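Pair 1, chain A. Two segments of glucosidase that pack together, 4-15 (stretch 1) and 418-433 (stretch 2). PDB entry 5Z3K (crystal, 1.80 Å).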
# COMPACT_ATOMS: atom_id res chain seq x y z
N ASP A 4 15.76 -20.42 25.32
CA ASP A 4 14.77 -20.53 24.24
C ASP A 4 13.38 -20.14 24.71
O ASP A 4 12.72 -20.88 25.45
CB ASP A 4 14.76 -21.96 23.69
CG ASP A 4 15.67 -22.12 22.50
OD1 ASP A 4 16.37 -21.15 22.16
OD2 ASP A 4 15.68 -23.22 21.90
N LEU A 5 12.94 -18.96 24.29
CA LEU A 5 11.59 -18.48 24.57
C LEU A 5 10.66 -18.89 23.43
O LEU A 5 10.95 -18.59 22.26
CB LEU A 5 11.59 -16.97 24.76
CG LEU A 5 12.54 -16.51 25.86
CD1 LEU A 5 12.78 -15.03 25.75
CD2 LEU A 5 11.96 -16.89 27.21
N ILE A 6 9.57 -19.57 23.76
CA ILE A 6 8.65 -20.11 22.78
C ILE A 6 7.31 -19.41 22.95
O ILE A 6 6.71 -19.46 24.04
CB ILE A 6 8.49 -21.63 22.92
CG1 ILE A 6 9.86 -22.33 22.85
CG2 ILE A 6 7.54 -22.18 21.86
CD1 ILE A 6 10.54 -22.27 21.48
N ALA A 7 6.85 -18.75 21.89
CA ALA A 7 5.54 -18.12 21.92
C ALA A 7 4.44 -19.17 21.81
O ALA A 7 4.58 -20.18 21.12
CB ALA A 7 5.42 -17.10 20.78
N LYS A 8 3.32 -18.91 22.48
CA LYS A 8 2.20 -19.85 22.52
C LYS A 8 0.98 -19.22 21.86
O LYS A 8 0.42 -18.25 22.39
CB LYS A 8 1.90 -20.25 23.97
CG LYS A 8 2.93 -21.24 24.51
CD LYS A 8 2.90 -21.30 26.02
CE LYS A 8 3.93 -22.28 26.58
NZ LYS A 8 3.88 -22.30 28.07
N LEU A 9 0.55 -19.78 20.73
CA LEU A 9 -0.53 -19.22 19.93
C LEU A 9 -1.68 -20.20 19.87
O LEU A 9 -1.48 -21.42 19.83
CB LEU A 9 -0.06 -18.90 18.51
CG LEU A 9 1.08 -17.89 18.41
CD1 LEU A 9 1.69 -17.88 17.02
CD2 LEU A 9 0.52 -16.52 18.79
N SER A 10 -2.90 -19.67 19.85
CA SER A 10 -4.08 -20.50 19.67
C SER A 10 -5.04 -19.81 18.72
O SER A 10 -5.25 -18.60 18.80
CB SER A 10 -4.77 -20.80 21.00
OG SER A 10 -4.89 -19.63 21.77
N VAL A 11 -5.65 -20.61 17.84
CA VAL A 11 -6.61 -20.15 16.84
C VAL A 11 -7.86 -21.00 16.94
O VAL A 11 -7.78 -22.22 17.06
CB VAL A 11 -6.01 -20.25 15.42
CG1 VAL A 11 -7.11 -20.13 14.36
CG2 VAL A 11 -4.93 -19.21 15.23
N ASN A 12 -9.02 -20.35 16.93
CA ASN A 12 -10.30 -21.03 16.75
C ASN A 12 -10.68 -20.90 15.28
O ASN A 12 -11.08 -19.81 14.84
CB ASN A 12 -11.39 -20.45 17.65
CG ASN A 12 -12.66 -21.30 17.66
OD1 ASN A 12 -13.00 -21.93 16.66
ND2 ASN A 12 -13.38 -21.30 18.78
N ALA A 13 -10.58 -21.99 14.54
CA ALA A 13 -10.80 -21.99 13.10
C ALA A 13 -12.27 -22.17 12.71
O ALA A 13 -12.58 -22.17 11.52
CB ALA A 13 -9.96 -23.08 12.43
N GLY A 14 -13.17 -22.29 13.68
CA GLY A 14 -14.55 -22.63 13.38
C GLY A 14 -15.53 -21.49 13.49
O GLY A 14 -16.72 -21.67 13.22
N GLU A 15 -15.06 -20.31 13.89
CA GLU A 15 -15.99 -19.19 13.97
C GLU A 15 -15.30 -17.88 13.61
O GLU A 15 -14.29 -17.50 14.22
CB GLU A 15 -16.60 -19.09 15.35
CG GLU A 15 -15.59 -18.99 16.46
CD GLU A 15 -16.23 -19.18 17.82
OE1 GLU A 15 -17.32 -19.79 17.87
OE2 GLU A 15 -15.63 -18.72 18.82
N SER A 418 11.63 -6.31 21.50
CA SER A 418 11.10 -7.63 21.17
C SER A 418 11.24 -8.58 22.35
O SER A 418 12.19 -8.49 23.14
CB SER A 418 11.83 -8.21 19.95
OG SER A 418 11.65 -9.60 19.83
N THR A 419 10.27 -9.49 22.49
CA THR A 419 10.35 -10.50 23.54
C THR A 419 11.51 -11.45 23.30
O THR A 419 12.00 -12.08 24.25
CB THR A 419 9.03 -11.27 23.65
OG1 THR A 419 7.96 -10.35 23.90
CG2 THR A 419 9.07 -12.28 24.78
N GLY A 420 11.99 -11.54 22.07
CA GLY A 420 13.10 -12.42 21.76
C GLY A 420 12.74 -13.88 21.60
O GLY A 420 13.61 -14.73 21.78
N TYR A 421 11.49 -14.19 21.25
CA TYR A 421 11.12 -15.56 20.93
C TYR A 421 12.06 -16.16 19.88
O TYR A 421 12.45 -15.49 18.92
CB TYR A 421 9.69 -15.64 20.39
CG TYR A 421 8.63 -15.22 21.37
CD1 TYR A 421 8.48 -15.88 22.59
CD2 TYR A 421 7.74 -14.20 21.06
CE1 TYR A 421 7.49 -15.52 23.47
CE2 TYR A 421 6.74 -13.83 21.95
CZ TYR A 421 6.63 -14.49 23.15
OH TYR A 421 5.64 -14.12 24.02
N SER A 422 12.40 -17.42 20.08
CA SER A 422 13.14 -18.20 19.10
C SER A 422 12.25 -19.18 18.36
O SER A 422 12.71 -19.84 17.42
CB SER A 422 14.29 -18.94 19.78
OG SER A 422 13.78 -19.92 20.67
N GLY A 423 10.98 -19.28 18.74
CA GLY A 423 10.06 -20.18 18.07
C GLY A 423 8.68 -20.04 18.65
O GLY A 423 8.42 -19.17 19.49
N TYR A 424 7.78 -20.90 18.18
CA TYR A 424 6.38 -20.81 18.56
C TYR A 424 5.79 -22.21 18.58
O TYR A 424 6.27 -23.12 17.91
CB TYR A 424 5.58 -19.91 17.59
CG TYR A 424 5.44 -20.53 16.21
CD1 TYR A 424 4.38 -21.38 15.92
CD2 TYR A 424 6.39 -20.30 15.22
CE1 TYR A 424 4.26 -21.98 14.68
CE2 TYR A 424 6.27 -20.88 13.97
CZ TYR A 424 5.21 -21.72 13.71
OH TYR A 424 5.09 -22.32 12.47
N THR A 425 4.72 -22.36 19.34
CA THR A 425 3.82 -23.48 19.13
C THR A 425 2.42 -22.90 18.96
O THR A 425 2.09 -21.88 19.56
CB THR A 425 3.87 -24.51 20.28
OG1 THR A 425 2.98 -25.59 19.98
CG2 THR A 425 3.48 -23.86 21.60
N LEU A 426 1.63 -23.53 18.09
CA LEU A 426 0.37 -22.96 17.61
C LEU A 426 -0.69 -24.05 17.63
O LEU A 426 -0.53 -25.07 16.96
CB LEU A 426 0.54 -22.40 16.19
CG LEU A 426 -0.74 -22.16 15.38
CD1 LEU A 426 -1.59 -21.05 16.02
CD2 LEU A 426 -0.42 -21.81 13.91
N GLU A 427 -1.77 -23.84 18.37
CA GLU A 427 -2.86 -24.82 18.42
C GLU A 427 -4.07 -24.28 17.68
O GLU A 427 -4.63 -23.24 18.06
CB GLU A 427 -3.23 -25.18 19.86
CG GLU A 427 -4.40 -26.15 19.95
CD GLU A 427 -4.42 -26.96 21.24
OE1 GLU A 427 -3.44 -26.91 22.02
OE2 GLU A 427 -5.43 -27.66 21.47
N ILE A 428 -4.48 -24.98 16.63
CA ILE A 428 -5.66 -24.62 15.85
C ILE A 428 -6.76 -25.62 16.18
O ILE A 428 -6.60 -26.82 15.94
CB ILE A 428 -5.37 -24.61 14.34
CG1 ILE A 428 -4.13 -23.76 14.03
CG2 ILE A 428 -6.56 -24.07 13.60
CD1 ILE A 428 -2.89 -24.58 13.68
N GLY A 429 -7.86 -25.13 16.72
CA GLY A 429 -8.97 -26.01 17.05
C GLY A 429 -10.19 -25.75 16.20
O GLY A 429 -10.28 -24.72 15.52
N HIS A 430 -11.13 -26.69 16.22
CA HIS A 430 -12.43 -26.55 15.56
C HIS A 430 -12.29 -26.28 14.06
O HIS A 430 -12.95 -25.39 13.51
CB HIS A 430 -13.26 -25.45 16.22
CG HIS A 430 -13.49 -25.68 17.68
ND1 HIS A 430 -14.34 -26.65 18.16
CD2 HIS A 430 -12.96 -25.08 18.77
CE1 HIS A 430 -14.34 -26.63 19.48
NE2 HIS A 430 -13.51 -25.68 19.88
N LEU A 431 -11.44 -27.06 13.39
CA LEU A 431 -11.35 -26.94 11.94
C LEU A 431 -12.75 -27.07 11.35
O LEU A 431 -13.50 -27.98 11.75
CB LEU A 431 -10.41 -27.99 11.34
CG LEU A 431 -8.92 -27.79 11.66
CD1 LEU A 431 -8.07 -28.94 11.12
CD2 LEU A 431 -8.44 -26.46 11.11
N PRO A 432 -13.17 -26.17 10.45
CA PRO A 432 -14.60 -26.03 10.17
C PRO A 432 -15.18 -27.16 9.34
O PRO A 432 -16.41 -27.35 9.37
CB PRO A 432 -14.69 -24.69 9.42
CG PRO A 432 -13.34 -24.51 8.80
CD PRO A 432 -12.35 -25.17 9.74
N TRP A 433 -14.36 -27.89 8.61
CA TRP A 433 -14.83 -29.04 7.84
C TRP A 433 -14.84 -30.32 8.66
O TRP A 433 -15.13 -31.39 8.11
CB TRP A 433 -13.96 -29.21 6.59
CG TRP A 433 -12.52 -29.29 6.93
CD1 TRP A 433 -11.85 -30.38 7.40
CD2 TRP A 433 -11.55 -28.24 6.84
NE1 TRP A 433 -10.52 -30.07 7.61
CE2 TRP A 433 -10.32 -28.76 7.27
CE3 TRP A 433 -11.62 -26.90 6.44
CZ2 TRP A 433 -9.16 -27.99 7.32
CZ3 TRP A 433 -10.46 -26.15 6.47
CH2 TRP A 433 -9.25 -26.69 6.91
O HOH W 1 14.85 -16.97 22.84

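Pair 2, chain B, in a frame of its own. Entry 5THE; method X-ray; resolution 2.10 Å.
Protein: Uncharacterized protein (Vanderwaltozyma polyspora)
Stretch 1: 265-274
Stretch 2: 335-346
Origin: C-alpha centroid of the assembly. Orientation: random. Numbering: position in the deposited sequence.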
# COMPACT_ATOMS: atom_id res chain seq x y z
N PRO B 265 3.34 12.76 15.25
CA PRO B 265 3.86 11.88 14.20
C PRO B 265 3.97 12.62 12.87
O PRO B 265 3.15 13.48 12.55
CB PRO B 265 2.84 10.75 14.13
CG PRO B 265 1.57 11.37 14.61
CD PRO B 265 2.01 12.33 15.71
N ILE B 266 5.02 12.29 12.12
CA ILE B 266 5.16 12.84 10.79
C ILE B 266 4.01 12.35 9.93
O ILE B 266 3.57 11.20 10.04
CB ILE B 266 6.53 12.44 10.20
CG1 ILE B 266 7.65 13.03 11.04
CG2 ILE B 266 6.66 12.87 8.73
CD1 ILE B 266 9.01 12.41 10.74
N LEU B 267 3.49 13.23 9.09
CA LEU B 267 2.50 12.84 8.09
C LEU B 267 3.26 12.22 6.92
O LEU B 267 4.02 12.91 6.23
CB LEU B 267 1.68 14.04 7.65
CG LEU B 267 0.80 13.79 6.42
CD1 LEU B 267 -0.23 12.73 6.75
CD2 LEU B 267 0.13 15.06 5.95
N VAL B 268 3.09 10.92 6.72
CA VAL B 268 3.78 10.20 5.66
C VAL B 268 2.80 10.02 4.51
O VAL B 268 1.70 9.49 4.71
CB VAL B 268 4.32 8.84 6.14
CG1 VAL B 268 4.98 8.10 5.00
CG2 VAL B 268 5.31 9.03 7.31
N LEU B 269 3.19 10.47 3.32
CA LEU B 269 2.36 10.44 2.13
C LEU B 269 2.97 9.55 1.07
O LEU B 269 4.19 9.46 0.94
CB LEU B 269 2.19 11.84 1.53
CG LEU B 269 1.68 12.98 2.40
CD1 LEU B 269 1.95 14.26 1.64
CD2 LEU B 269 0.19 12.79 2.67
N GLY B 270 2.11 8.92 0.30
CA GLY B 270 2.53 8.20 -0.89
C GLY B 270 1.67 8.59 -2.08
O GLY B 270 0.46 8.70 -1.96
N SER B 271 2.32 8.83 -3.21
CA SER B 271 1.60 9.13 -4.43
C SER B 271 2.11 8.28 -5.59
O SER B 271 3.26 7.83 -5.60
CB SER B 271 1.67 10.61 -4.80
OG SER B 271 2.99 11.00 -5.08
N ASP B 272 1.23 8.06 -6.55
CA ASP B 272 1.55 7.31 -7.76
C ASP B 272 0.70 7.89 -8.88
O ASP B 272 -0.34 8.52 -8.63
CB ASP B 272 1.30 5.79 -7.58
CG ASP B 272 1.72 4.96 -8.79
OD1 ASP B 272 2.84 5.15 -9.30
OD2 ASP B 272 0.95 4.07 -9.18
N VAL B 273 1.16 7.69 -10.10
CA VAL B 273 0.40 7.99 -11.30
C VAL B 273 0.41 6.76 -12.18
O VAL B 273 1.45 6.11 -12.33
CB VAL B 273 0.97 9.20 -12.07
CG1 VAL B 273 0.05 9.59 -13.22
CG2 VAL B 273 1.16 10.36 -11.14
N THR B 274 -0.73 6.42 -12.76
CA THR B 274 -0.79 5.38 -13.77
C THR B 274 -1.38 5.97 -15.03
O THR B 274 -2.20 6.90 -14.98
CB THR B 274 -1.63 4.19 -13.32
OG1 THR B 274 -2.92 4.67 -12.91
CG2 THR B 274 -0.94 3.48 -12.16
N LEU B 335 -2.55 19.65 13.53
CA LEU B 335 -2.04 19.33 12.20
C LEU B 335 -0.61 18.81 12.32
O LEU B 335 0.07 19.08 13.32
CB LEU B 335 -2.05 20.57 11.32
CG LEU B 335 -3.43 21.20 11.14
CD1 LEU B 335 -3.33 22.47 10.31
CD2 LEU B 335 -4.39 20.16 10.59
N PRO B 336 -0.12 18.05 11.34
CA PRO B 336 1.26 17.57 11.42
C PRO B 336 2.24 18.73 11.32
O PRO B 336 1.96 19.77 10.72
CB PRO B 336 1.38 16.62 10.22
CG PRO B 336 0.28 17.00 9.29
CD PRO B 336 -0.83 17.56 10.14
N THR B 337 3.39 18.54 11.96
CA THR B 337 4.44 19.54 11.90
C THR B 337 5.56 19.16 10.94
O THR B 337 6.45 19.98 10.71
CB THR B 337 5.00 19.81 13.30
OG1 THR B 337 5.55 18.60 13.85
CG2 THR B 337 3.89 20.33 14.23
N LYS B 338 5.52 17.95 10.37
CA LYS B 338 6.45 17.53 9.33
C LYS B 338 5.68 16.66 8.34
O LYS B 338 4.80 15.89 8.73
CB LYS B 338 7.64 16.71 9.87
CG LYS B 338 8.60 17.47 10.78
CD LYS B 338 9.77 16.56 11.16
CE LYS B 338 10.74 17.25 12.11
NZ LYS B 338 11.30 18.47 11.49
N ILE B 339 6.03 16.78 7.06
CA ILE B 339 5.41 16.00 6.00
C ILE B 339 6.51 15.26 5.23
O ILE B 339 7.53 15.85 4.87
CB ILE B 339 4.58 16.89 5.05
CG1 ILE B 339 3.48 17.60 5.83
CG2 ILE B 339 3.98 16.09 3.93
CD1 ILE B 339 2.64 18.55 4.97
N MET B 340 6.29 13.97 5.00
CA MET B 340 7.18 13.12 4.22
C MET B 340 6.41 12.63 3.01
O MET B 340 5.40 11.93 3.16
CB MET B 340 7.67 11.94 5.07
CG MET B 340 8.62 11.00 4.38
SD MET B 340 10.33 11.40 4.79
CE MET B 340 10.22 11.46 6.59
N TYR B 341 6.88 12.99 1.81
CA TYR B 341 6.14 12.79 0.56
C TYR B 341 6.88 11.80 -0.34
O TYR B 341 7.90 12.13 -0.95
CB TYR B 341 5.94 14.14 -0.13
CG TYR B 341 5.29 14.06 -1.48
CD1 TYR B 341 4.08 13.41 -1.65
CD2 TYR B 341 5.88 14.66 -2.59
CE1 TYR B 341 3.47 13.34 -2.90
CE2 TYR B 341 5.29 14.60 -3.84
CZ TYR B 341 4.08 13.94 -3.99
OH TYR B 341 3.47 13.89 -5.23
N PHE B 342 6.37 10.57 -0.42
CA PHE B 342 6.97 9.55 -1.27
C PHE B 342 6.30 9.58 -2.63
O PHE B 342 5.08 9.42 -2.72
CB PHE B 342 6.83 8.15 -0.66
CG PHE B 342 7.79 7.89 0.44
CD1 PHE B 342 9.05 7.35 0.18
CD2 PHE B 342 7.44 8.16 1.74
CE1 PHE B 342 9.94 7.10 1.21
CE2 PHE B 342 8.33 7.91 2.78
CZ PHE B 342 9.58 7.38 2.50
N ARG B 343 7.09 9.77 -3.68
CA ARG B 343 6.54 9.91 -5.02
C ARG B 343 6.98 8.72 -5.87
O ARG B 343 8.17 8.51 -6.08
CB ARG B 343 7.00 11.22 -5.66
CG ARG B 343 6.59 11.34 -7.10
CD ARG B 343 5.09 11.30 -7.29
NE ARG B 343 4.75 12.14 -8.42
CZ ARG B 343 4.64 11.69 -9.66
NH1 ARG B 343 4.80 10.40 -9.90
NH2 ARG B 343 4.35 12.52 -10.65
N ASP B 344 6.00 7.96 -6.36
CA ASP B 344 6.28 6.81 -7.21
C ASP B 344 5.77 7.08 -8.62
O ASP B 344 4.92 7.94 -8.85
CB ASP B 344 5.60 5.54 -6.66
CG ASP B 344 6.11 4.29 -7.32
OD1 ASP B 344 5.35 3.33 -7.50
OD2 ASP B 344 7.31 4.27 -7.67
N GLY B 345 6.28 6.30 -9.57
CA GLY B 345 5.76 6.39 -10.91
C GLY B 345 6.28 7.64 -11.57
O GLY B 345 5.50 8.46 -12.07
N VAL B 346 7.61 7.82 -11.55
CA VAL B 346 8.22 9.07 -12.01
C VAL B 346 9.54 8.77 -12.71
O VAL B 346 10.31 7.89 -12.30
CB VAL B 346 8.43 10.06 -10.85
CG1 VAL B 346 9.39 9.50 -9.81
CG2 VAL B 346 8.90 11.40 -11.38
O HOH W 2 4.45 15.91 12.55

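Pair 1 and pair 2 are each built from two neighbouring parallel β-strands, distant in sequence, whose axes cross at -22° and -17°. Fourteen central residues superpose with an RMSD of 0.4 Å. The shared frame is a ladder in which alternate residues of the first strand bond to the second through both N and O. In pair 1, Leu9(A) N donates to Thr425(A) O (2.9 Å) and Leu9(A) O accepts from Glu427(A) N (2.8 Å). The matched Leu269(B) does the same: its N reaches Met340(B) O at 2.7 Å and its O receives Phe342(B) N at 2.8 Å. Because this ladder uses only backbone atoms, side chains can differ widely around it.

One face carries Ala7(A), Leu9(A) and Val11(A), matched by Leu267(B), Leu269(B) and Ser271(B). At the first position, size is exchanged between the two stretches. Ala7(A) is small, and the ring of Tyr421(A) covers it: Ala7(A) CB lies 3.5 Å from the ring centroid, almost on the ring normal. In pair 2 the larger Leu267(B) meets the compact Pro336(B), the match of Tyr421(A), with the CB atoms of Leu267(B) and Pro336(B) 3.7 Å apart.

The leucines that follow share the m,t rotamer, and their side-chain centres fall 0.5 Å apart, yet their neighbours differ. Leu9(A) CB packs on Leu426(A) CD1 at 3.6 Å. Leu269(B) CD1 touches Ile339(B) CG2 at 3.6 Å and Tyr341(B) CD1 at 4.0 Å. A branched aliphatic chain suits both settings, since it offers methyl groups without needing polar partners.

The third position changes chemistry. Val11(A) fills an apolar site, its CG2 3.9 Å from Leu426(A) CD1 and its CG1 4.1 Å from Ile428(A) CG2. Ser271(B) instead lies beside Tyr341(B) and Arg343(B), the matches of those two residues. Its OG makes a weak hydrogen bond to Tyr341(B) OH (2.9 Å) and comes within 3.1 Å of Arg343(B) CD; the small hydroxyl gives a buried polar group a partner while leaving room for long side chains.

On the other face, Thr425(A) matches Met340(B). Thr425(A) CG2 approaches Lys8(A) CG at 4.0 Å, a compact methyl against the aliphatic part of an exposed lysine. In pair 2, where Met340(B), Ile266(B) and Val268(B) are all buried, Met340(B) CB lies 3.9 Å from Ile266(B) CG2 and 4.4 Å from Val268(B) CG2, so these side-chain contacts are apolar, as suits a buried methionine between an isoleucine and a valine. Further along, Glu427(A), whose end leads away in an exposed setting, is replaced by buried Phe342(B), whose CE2 meets Val268(B) CG1 at 4.0 Å.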